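Local coordinates for dihydropyrimidinase (Dictyostelium discoideum, PDB 2FTW), which catalyses the reversible, zinc-dependent hydrolytic ring opening of dihydropyrimidines, the second step of reductive pyrimidine degradation, at residues V17-D21 and G392-V396; G212-L218 and M283-W288; G400-I404 and A436-A442. All coordinates share one frame; numbering follows the deposited sequence.

In the fold
Interactions 1 and 3 belong to the beta-rich part of the subunit and reach the same sheet. Their centres lie about 13 Å apart. They touch where I394 of interaction 1 packs on I402 of interaction 3, with I394 CD1 4.1 Å from I402 CG2. Interaction 2 lies on the opposite side of the chain's centre from interaction 1. Its centre is about 43 Å from that of interaction 1 and about 39 Å from that of interaction 3. It is the contact nearest the active site. The H216 side chain is about 3 Å from that of N346, a probable substrate-binding residue, and about 11 Å from a bound zinc ion. Interactions 1 and 3 lie away from the annotated sites.

Interaction 1 (V17-D21 and G392-V396)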
loop_
_atom_site.group_PDB
_atom_site.type_symbol
_atom_site.label_atom_id
_atom_site.label_comp_id
_atom_site.label_asym_id
_atom_site.label_seq_id
_atom_site.Cartn_x
_atom_site.Cartn_y
_atom_site.Cartn_z
ATOM N N VAL A 17 -19.937 -7.321 33.018
ATOM C CA VAL A 17 -18.600 -6.760 33.056
ATOM C C VAL A 17 -18.005 -6.819 31.633
ATOM O O VAL A 17 -18.139 -7.820 30.941
ATOM C CB VAL A 17 -17.710 -7.536 34.042
ATOM C CG1 VAL A 17 -16.271 -7.072 33.967
ATOM C CG2 VAL A 17 -18.261 -7.403 35.477
ATOM N N VAL A 18 -17.372 -5.735 31.210
ATOM C CA VAL A 18 -16.713 -5.677 29.907
ATOM C C VAL A 18 -15.308 -5.171 30.103
ATOM O O VAL A 18 -15.088 -4.016 30.468
ATOM C CB VAL A 18 -17.386 -4.733 28.880
ATOM C CG1 VAL A 18 -16.663 -4.849 27.512
ATOM C CG2 VAL A 18 -18.826 -5.032 28.729
ATOM N N ASN A 19 -14.359 -6.061 29.865
ATOM C CA ASN A 19 -12.960 -5.727 29.840
ATOM C C ASN A 19 -12.529 -5.785 28.385
ATOM O O ASN A 19 -13.343 -6.066 27.510
ATOM C CB ASN A 19 -12.181 -6.710 30.706
ATOM C CG ASN A 19 -12.086 -6.255 32.152
ATOM O OD1 ASN A 19 -11.877 -5.063 32.427
ATOM N ND2 ASN A 19 -12.209 -7.197 33.080
ATOM N N ASP A 20 -11.269 -5.501 28.097
ATOM C CA ASP A 20 -10.860 -5.508 26.701
ATOM C C ASP A 20 -10.540 -6.914 26.176
ATOM O O ASP A 20 -10.251 -7.068 24.974
ATOM C CB ASP A 20 -9.713 -4.525 26.462
ATOM C CG ASP A 20 -8.383 -5.034 26.958
ATOM O OD1 ASP A 20 -8.307 -5.571 28.082
ATOM O OD2 ASP A 20 -7.400 -4.913 26.200
ATOM N N ASP A 21 -10.587 -7.939 27.045
ATOM C CA ASP A 21 -10.294 -9.314 26.605
ATOM C C ASP A 21 -11.529 -10.177 26.428
ATOM O O ASP A 21 -11.533 -11.088 25.597
ATOM C CB ASP A 21 -9.266 -10.010 27.525
ATOM C CG ASP A 21 -9.732 -10.159 28.979
ATOM O OD1 ASP A 21 -10.498 -9.310 29.492
ATOM O OD2 ASP A 21 -9.287 -11.133 29.626
ATOM N N GLY A 392 -8.087 0.998 34.161
ATOM C CA GLY A 392 -8.427 0.289 32.923
ATOM C C GLY A 392 -8.716 -1.202 33.023
ATOM O O GLY A 392 -8.647 -1.917 32.022
ATOM N N ARG A 393 -9.062 -1.690 34.210
ATOM C CA ARG A 393 -9.481 -3.083 34.341
ATOM C C ARG A 393 -10.383 -3.323 35.543
ATOM O O ARG A 393 -10.128 -2.824 36.631
ATOM C CB ARG A 393 -8.266 -4.016 34.417
ATOM C CG ARG A 393 -8.662 -5.485 34.339
ATOM C CD ARG A 393 -7.538 -6.364 33.891
ATOM N NE ARG A 393 -7.965 -7.744 33.639
ATOM C CZ ARG A 393 -8.470 -8.212 32.497
ATOM N NH1 ARG A 393 -8.663 -7.432 31.442
ATOM N NH2 ARG A 393 -8.800 -9.490 32.418
ATOM N N ILE A 394 -11.445 -4.088 35.314
ATOM C CA ILE A 394 -12.280 -4.610 36.374
ATOM C C ILE A 394 -11.777 -6.018 36.734
ATOM O O ILE A 394 -12.101 -7.013 36.066
ATOM C CB ILE A 394 -13.802 -4.623 35.986
ATOM C CG1 ILE A 394 -14.239 -3.232 35.499
ATOM C CG2 ILE A 394 -14.653 -5.055 37.191
ATOM C CD1 ILE A 394 -15.706 -3.108 35.163
ATOM N N ASP A 395 -10.970 -6.067 37.789
ATOM C CA ASP A 395 -10.420 -7.305 38.337
ATOM C C ASP A 395 -10.275 -7.064 39.814
ATOM O O ASP A 395 -10.222 -5.907 40.253
ATOM C CB ASP A 395 -9.027 -7.609 37.749
ATOM C CG ASP A 395 -9.039 -8.728 36.711
ATOM O OD1 ASP A 395 -10.128 -9.258 36.382
ATOM O OD2 ASP A 395 -7.941 -9.088 36.224
ATOM N N VAL A 396 -10.194 -8.141 40.587
ATOM C CA VAL A 396 -9.932 -8.020 42.022
ATOM C C VAL A 396 -8.595 -7.306 42.209
ATOM O O VAL A 396 -7.627 -7.570 41.482
ATOM C CB VAL A 396 -9.935 -9.404 42.713
ATOM C CG1 VAL A 396 -9.403 -9.315 44.136
ATOM C CG2 VAL A 396 -11.358 -9.992 42.706
HETATM O O HOH W 1 -9.767 -4.582 30.540
#
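The N19 amide lies over one face of the R393 guanidinium. The two planes are 18° apart, stacked, and N19 ND2 sits above the centre. The same amide bonds the backbone of I394 twice, which fixes its rotation. N19 OD1 accepts from I394 N at 3.1 Å, in its carbonyl plane and on a lone pair. N19 ND2 donates to I394 O at 3.0 Å.

R393 is extended from CG to NE, with CG anti to the backbone N (chi1 -171°). This carries the guanidinium to D21, which it grips end-on: NH1 reaches D21 OD1 and NH2 D21 OD2, each at 3.3 Å. Both oxygens are met from above the carboxylate plane. R393 NE bonds D395 OD2 at 2.9 Å; with D21, and D20 at long range, this forms a salt-bridge network round the guanidinium edge. D21 OD2 also bonds Y388 of the second subunit, at an interface where R393 lies close to its own copy. V17 CG1 packs 4.0 Å from I394 CB.

The contact joins the end of strand 16-18 to the loop between helix 370-384 and strand 402-406. I394 also rests on L58 and P60 of strand 57-64, while D20 pairs with R383 of helix 370-384.

Interaction 2 (G212-L218 and M283-W288)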
loop_
_atom_site.group_PDB
_atom_site.type_symbol
_atom_site.label_atom_id
_atom_site.label_comp_id
_atom_site.label_asym_id
_atom_site.label_seq_id
_atom_site.Cartn_x
_atom_site.Cartn_y
_atom_site.Cartn_z
ATOM N N GLY A 212 -10.468 34.572 7.898
ATOM C CA GLY A 212 -11.427 33.773 8.658
ATOM C C GLY A 212 -10.858 32.437 9.103
ATOM O O GLY A 212 -9.750 32.070 8.702
ATOM N N PRO A 213 -11.620 31.685 9.909
ATOM C CA PRO A 213 -11.202 30.369 10.407
ATOM C C PRO A 213 -10.807 29.361 9.317
ATOM O O PRO A 213 -9.878 28.571 9.519
ATOM C CB PRO A 213 -12.435 29.884 11.189
ATOM C CG PRO A 213 -13.112 31.118 11.596
ATOM C CD PRO A 213 -12.962 32.032 10.408
ATOM N N GLU A 214 -11.484 29.405 8.175
ATOM C CA GLU A 214 -11.141 28.553 7.032
ATOM C C GLU A 214 -9.677 28.720 6.592
ATOM O O GLU A 214 -9.082 27.781 6.055
ATOM C CB GLU A 214 -12.093 28.789 5.847
ATOM C CG GLU A 214 -11.916 30.094 5.070
ATOM C CD GLU A 214 -12.629 31.274 5.695
ATOM O OE1 GLU A 214 -13.038 31.170 6.875
ATOM O OE2 GLU A 214 -12.762 32.316 5.013
ATOM N N GLY A 215 -9.129 29.917 6.819
ATOM C CA GLY A 215 -7.727 30.208 6.625
ATOM C C GLY A 215 -6.832 29.325 7.457
ATOM O O GLY A 215 -5.726 28.991 7.045
ATOM N N HIS A 216 -7.322 28.947 8.633
ATOM C CA HIS A 216 -6.629 28.006 9.500
ATOM C C HIS A 216 -6.322 26.656 8.814
ATOM O O HIS A 216 -5.169 26.237 8.777
ATOM C CB HIS A 216 -7.435 27.805 10.790
ATOM C CG HIS A 216 -6.693 27.077 11.861
ATOM N ND1 HIS A 216 -5.622 27.627 12.530
ATOM C CD2 HIS A 216 -6.864 25.838 12.376
ATOM C CE1 HIS A 216 -5.166 26.758 13.415
ATOM N NE2 HIS A 216 -5.906 25.668 13.347
ATOM N N GLU A 217 -7.338 25.973 8.291
ATOM C CA GLU A 217 -7.117 24.714 7.571
ATOM C C GLU A 217 -6.226 24.913 6.337
ATOM O O GLU A 217 -5.289 24.129 6.089
ATOM C CB GLU A 217 -8.449 24.071 7.162
ATOM C CG GLU A 217 -8.348 22.906 6.144
ATOM C CD GLU A 217 -7.416 21.770 6.588
ATOM O OE1 GLU A 217 -7.347 21.504 7.795
ATOM O OE2 GLU A 217 -6.763 21.127 5.736
ATOM N N LEU A 218 -6.509 25.960 5.569
ATOM C CA LEU A 218 -5.777 26.206 4.326
ATOM C C LEU A 218 -4.301 26.521 4.603
ATOM O O LEU A 218 -3.439 26.222 3.794
ATOM C CB LEU A 218 -6.432 27.342 3.524
ATOM C CG LEU A 218 -7.911 27.146 3.170
ATOM C CD1 LEU A 218 -8.528 28.435 2.605
ATOM C CD2 LEU A 218 -8.106 26.005 2.206
ATOM N N MET A 283 -15.520 24.978 9.713
ATOM C CA MET A 283 -14.667 26.175 9.575
ATOM C C MET A 283 -15.061 27.064 8.381
ATOM O O MET A 283 -14.641 28.222 8.307
ATOM C CB MET A 283 -13.177 25.787 9.486
ATOM C CG MET A 283 -12.555 25.417 10.839
ATOM S SD MET A 283 -10.844 24.816 10.729
ATOM C CE MET A 283 -11.105 23.230 9.940
ATOM N N TRP A 284 -15.859 26.521 7.458
ATOM C CA TRP A 284 -16.415 27.289 6.342
ATOM C C TRP A 284 -17.830 27.795 6.618
ATOM O O TRP A 284 -18.468 28.338 5.721
ATOM C CB TRP A 284 -16.415 26.466 5.048
ATOM C CG TRP A 284 -15.090 26.427 4.355
ATOM C CD1 TRP A 284 -14.730 27.119 3.237
ATOM C CD2 TRP A 284 -13.950 25.643 4.731
ATOM N NE1 TRP A 284 -13.432 26.811 2.882
ATOM C CE2 TRP A 284 -12.929 25.911 3.786
ATOM C CE3 TRP A 284 -13.694 24.736 5.768
ATOM C CZ2 TRP A 284 -11.669 25.319 3.852
ATOM C CZ3 TRP A 284 -12.427 24.132 5.833
ATOM C CH2 TRP A 284 -11.432 24.438 4.878
ATOM N N ASN A 285 -18.325 27.618 7.844
ATOM C CA ASN A 285 -19.648 28.139 8.227
ATOM C C ASN A 285 -19.699 29.663 8.048
ATOM O O ASN A 285 -18.759 30.384 8.392
ATOM C CB ASN A 285 -19.988 27.731 9.679
ATOM C CG ASN A 285 -21.466 27.935 10.030
ATOM O OD1 ASN A 285 -21.906 29.049 10.313
ATOM N ND2 ASN A 285 -22.226 26.851 10.035
ATOM N N HIS A 286 -20.790 30.159 7.479
ATOM C CA HIS A 286 -20.927 31.596 7.244
ATOM C C HIS A 286 -20.932 32.411 8.551
ATOM O O HIS A 286 -20.529 33.581 8.566
ATOM C CB HIS A 286 -22.153 31.872 6.372
ATOM C CG HIS A 286 -21.996 31.392 4.956
ATOM N ND1 HIS A 286 -22.034 30.057 4.612
ATOM C CD2 HIS A 286 -21.776 32.067 3.802
ATOM C CE1 HIS A 286 -21.856 29.931 3.309
ATOM N NE2 HIS A 286 -21.696 31.137 2.794
ATOM N N ASP A 287 -21.353 31.797 9.649
ATOM C CA ASP A 287 -21.250 32.434 10.959
ATOM C C ASP A 287 -19.807 32.353 11.497
ATOM O O ASP A 287 -19.272 31.260 11.690
ATOM C CB ASP A 287 -22.230 31.775 11.927
ATOM C CG ASP A 287 -22.396 32.551 13.208
ATOM O OD1 ASP A 287 -21.548 32.401 14.107
ATOM O OD2 ASP A 287 -23.400 33.287 13.338
ATOM N N TRP A 288 -19.185 33.510 11.729
ATOM C CA TRP A 288 -17.810 33.562 12.236
ATOM C C TRP A 288 -17.660 32.834 13.570
ATOM O O TRP A 288 -16.692 32.091 13.774
ATOM C CB TRP A 288 -17.306 35.008 12.393
ATOM C CG TRP A 288 -15.833 35.036 12.613
ATOM C CD1 TRP A 288 -14.873 35.109 11.654
ATOM C CD2 TRP A 288 -15.142 34.898 13.862
ATOM N NE1 TRP A 288 -13.627 35.063 12.221
ATOM C CE2 TRP A 288 -13.760 34.919 13.576
ATOM C CE3 TRP A 288 -15.555 34.762 15.195
ATOM C CZ2 TRP A 288 -12.787 34.812 14.566
ATOM C CZ3 TRP A 288 -14.575 34.665 16.186
ATOM C CH2 TRP A 288 -13.213 34.688 15.861
#
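W284 and E214 make a CH-pi contact, with E214 CB over the indole face, 3.7 Å from the centroid of the W284 five-membered ring and 12° off its normal. With CG between the backbone N and the carbonyl carbon (chi1 73°) and a bend at chi2, the E214 carboxylate turns to R490 and V488 of the third subunit. W284 NE1 donates to R486 O of that subunit.

In apolar packing, E217 CG meets the indole edge, 3.7 Å from W284 CH2. L218 CD2 comes to the same edge, 4.0 Å from W284 CZ2. P213 CG lies over one face of W288, offset toward the rim, and P213 CD is 3.6 Å from W288 NE1. M283 CE packs 3.9 Å from E217 CB.

The contact sets the short helix 214-219 and the residues leading into it against the link between helices 273-277 and 288-292 in this (beta-alpha)8-barrel amidohydrolase. An Asx turn shapes that link: N285 OD1 accepts from D287 N at 2.9 Å. D287 then N-caps helix 288-292.

M283 SD meets the H216 ring at its edge, 5.5 Å from the centroid. H216 NE2 bonds M296 O, and H216 touches N346, probably substrate-binding, consistent with a place beside the pocket.

Interaction 3 (G400-I404 and A436-A442); sequences GDIVI and AVTTIVA
Strands 402-404 and 438-441 pair antiparallel, their axes 4.8 Å apart at closest approach and their directions 169° apart. I402 with I440 and I404 with T438 are hydrogen-bonded pairs, and V403 with T439 is the non-hydrogen-bonded pair between them. A classic beta bulge ends the ladder, where V437 and T438 both face I404. I404 O accepts from V437 N at 2.9 Å, nearly straight along its carbonyl, and from T438 N in a weak bond at 3.4 Å. The chain turns a corner at V437. The pairing belongs to a mixed sheet, in which strand 402-406 lies between strands 57-64 and 431-441.

I404 has the largest share of the contact. Its CG1, anti to the carbonyl carbon (chi1 -59°), carries CD1 alongside T438, whose side chain points the same way. I404 CD1 is 3.8 Å from T438 CB. I404 CG2 meets V437 CG2 at 3.8 Å, the two side chains crossing at about a right angle. I402 and I440 lie on the same face as I404 and T438, and both rest on I12 of strand 10-13. On the other face V403 CG1 packs 3.7 Å from A436 CB, while T439 OG1 bonds V90 O.

At the far end D401 pairs with K391 through OD2. D401 OD1 accepts from A442 N at 2.8 Å, with an N-H...O angle of 164°.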
loop_
_atom_site.group_PDB
_atom_site.type_symbol
_atom_site.label_atom_id
_atom_site.label_comp_id
_atom_site.label_asym_id
_atom_site.label_seq_id
_atom_site.Cartn_x
_atom_site.Cartn_y
_atom_site.Cartn_z
ATOM N N GLY A 400 -11.702 0.761 42.145
ATOM C CA GLY A 400 -13.136 0.737 41.967
ATOM C C GLY A 400 -13.663 1.967 41.260
ATOM O O GLY A 400 -14.571 2.629 41.775
ATOM N N ASP A 401 -13.082 2.259 40.089
ATOM C CA ASP A 401 -13.590 3.266 39.139
ATOM C C ASP A 401 -14.342 2.535 38.019
ATOM O O ASP A 401 -13.730 1.861 37.190
ATOM C CB ASP A 401 -12.448 4.061 38.502
ATOM C CG ASP A 401 -11.568 4.792 39.526
ATOM O OD1 ASP A 401 -11.990 4.979 40.694
ATOM O OD2 ASP A 401 -10.438 5.197 39.137
ATOM N N ILE A 402 -15.668 2.660 38.003
ATOM C CA ILE A 402 -16.514 1.889 37.096
ATOM C C ILE A 402 -17.637 2.740 36.486
ATOM O O ILE A 402 -18.224 3.580 37.163
ATOM C CB ILE A 402 -17.112 0.666 37.826
ATOM C CG1 ILE A 402 -15.963 -0.161 38.443
ATOM C CG2 ILE A 402 -17.985 -0.170 36.875
ATOM C CD1 ILE A 402 -16.347 -1.504 39.051
ATOM N N VAL A 403 -17.929 2.496 35.212
ATOM C CA VAL A 403 -19.015 3.177 34.515
ATOM C C VAL A 403 -20.131 2.205 34.183
ATOM O O VAL A 403 -19.902 1.182 33.540
ATOM C CB VAL A 403 -18.529 3.818 33.211
ATOM C CG1 VAL A 403 -19.642 4.630 32.537
ATOM C CG2 VAL A 403 -17.390 4.708 33.502
ATOM N N ILE A 404 -21.342 2.542 34.623
ATOM C CA ILE A 404 -22.540 1.839 34.209
ATOM C C ILE A 404 -23.037 2.467 32.914
ATOM O O ILE A 404 -23.543 3.589 32.890
ATOM C CB ILE A 404 -23.613 1.852 35.298
ATOM C CG1 ILE A 404 -23.046 1.188 36.556
ATOM C CG2 ILE A 404 -24.839 1.093 34.830
ATOM C CD1 ILE A 404 -23.928 1.273 37.756
ATOM N N ALA A 436 -23.136 6.938 29.415
ATOM C CA ALA A 436 -22.865 6.689 30.832
ATOM C C ALA A 436 -24.059 7.157 31.667
ATOM O O ALA A 436 -24.421 8.311 31.610
ATOM C CB ALA A 436 -21.610 7.429 31.257
ATOM N N VAL A 437 -24.662 6.249 32.423
ATOM C CA VAL A 437 -25.828 6.563 33.255
ATOM C C VAL A 437 -25.474 6.646 34.737
ATOM O O VAL A 437 -26.165 7.318 35.500
ATOM C CB VAL A 437 -27.008 5.565 33.039
ATOM C CG1 VAL A 437 -27.565 5.709 31.629
ATOM C CG2 VAL A 437 -26.615 4.134 33.325
ATOM N N THR A 438 -24.411 5.938 35.130
ATOM C CA THR A 438 -23.810 6.085 36.454
ATOM C C THR A 438 -22.284 5.950 36.356
ATOM O O THR A 438 -21.780 5.060 35.685
ATOM C CB THR A 438 -24.360 5.044 37.451
ATOM O OG1 THR A 438 -25.793 5.071 37.437
ATOM C CG2 THR A 438 -23.873 5.311 38.848
ATOM N N THR A 439 -21.569 6.862 37.006
ATOM C CA THR A 439 -20.117 6.797 37.106
ATOM C C THR A 439 -19.760 6.636 38.586
ATOM O O THR A 439 -20.412 7.200 39.469
ATOM C CB THR A 439 -19.456 8.056 36.508
ATOM O OG1 THR A 439 -20.006 8.309 35.208
ATOM C CG2 THR A 439 -17.934 7.904 36.396
ATOM N N ILE A 440 -18.750 5.819 38.842
ATOM C CA ILE A 440 -18.298 5.505 40.184
ATOM C C ILE A 440 -16.786 5.694 40.231
ATOM O O ILE A 440 -16.059 5.089 39.438
ATOM C CB ILE A 440 -18.675 4.045 40.571
ATOM C CG1 ILE A 440 -20.200 3.885 40.616
ATOM C CG2 ILE A 440 -18.062 3.653 41.911
ATOM C CD1 ILE A 440 -20.682 2.457 40.541
ATOM N N VAL A 441 -16.327 6.558 41.132
ATOM C CA VAL A 441 -14.901 6.796 41.353
ATOM C C VAL A 441 -14.571 6.405 42.791
ATOM O O VAL A 441 -15.213 6.877 43.725
ATOM C CB VAL A 441 -14.542 8.287 41.108
ATOM C CG1 VAL A 441 -13.082 8.590 41.485
ATOM C CG2 VAL A 441 -14.839 8.683 39.664
ATOM N N ALA A 442 -13.576 5.532 42.950
ATOM C CA ALA A 442 -13.119 5.045 44.252
ATOM C C ALA A 442 -14.267 4.540 45.114
ATOM O O ALA A 442 -14.353 4.868 46.293
ATOM C CB ALA A 442 -12.323 6.113 44.987
#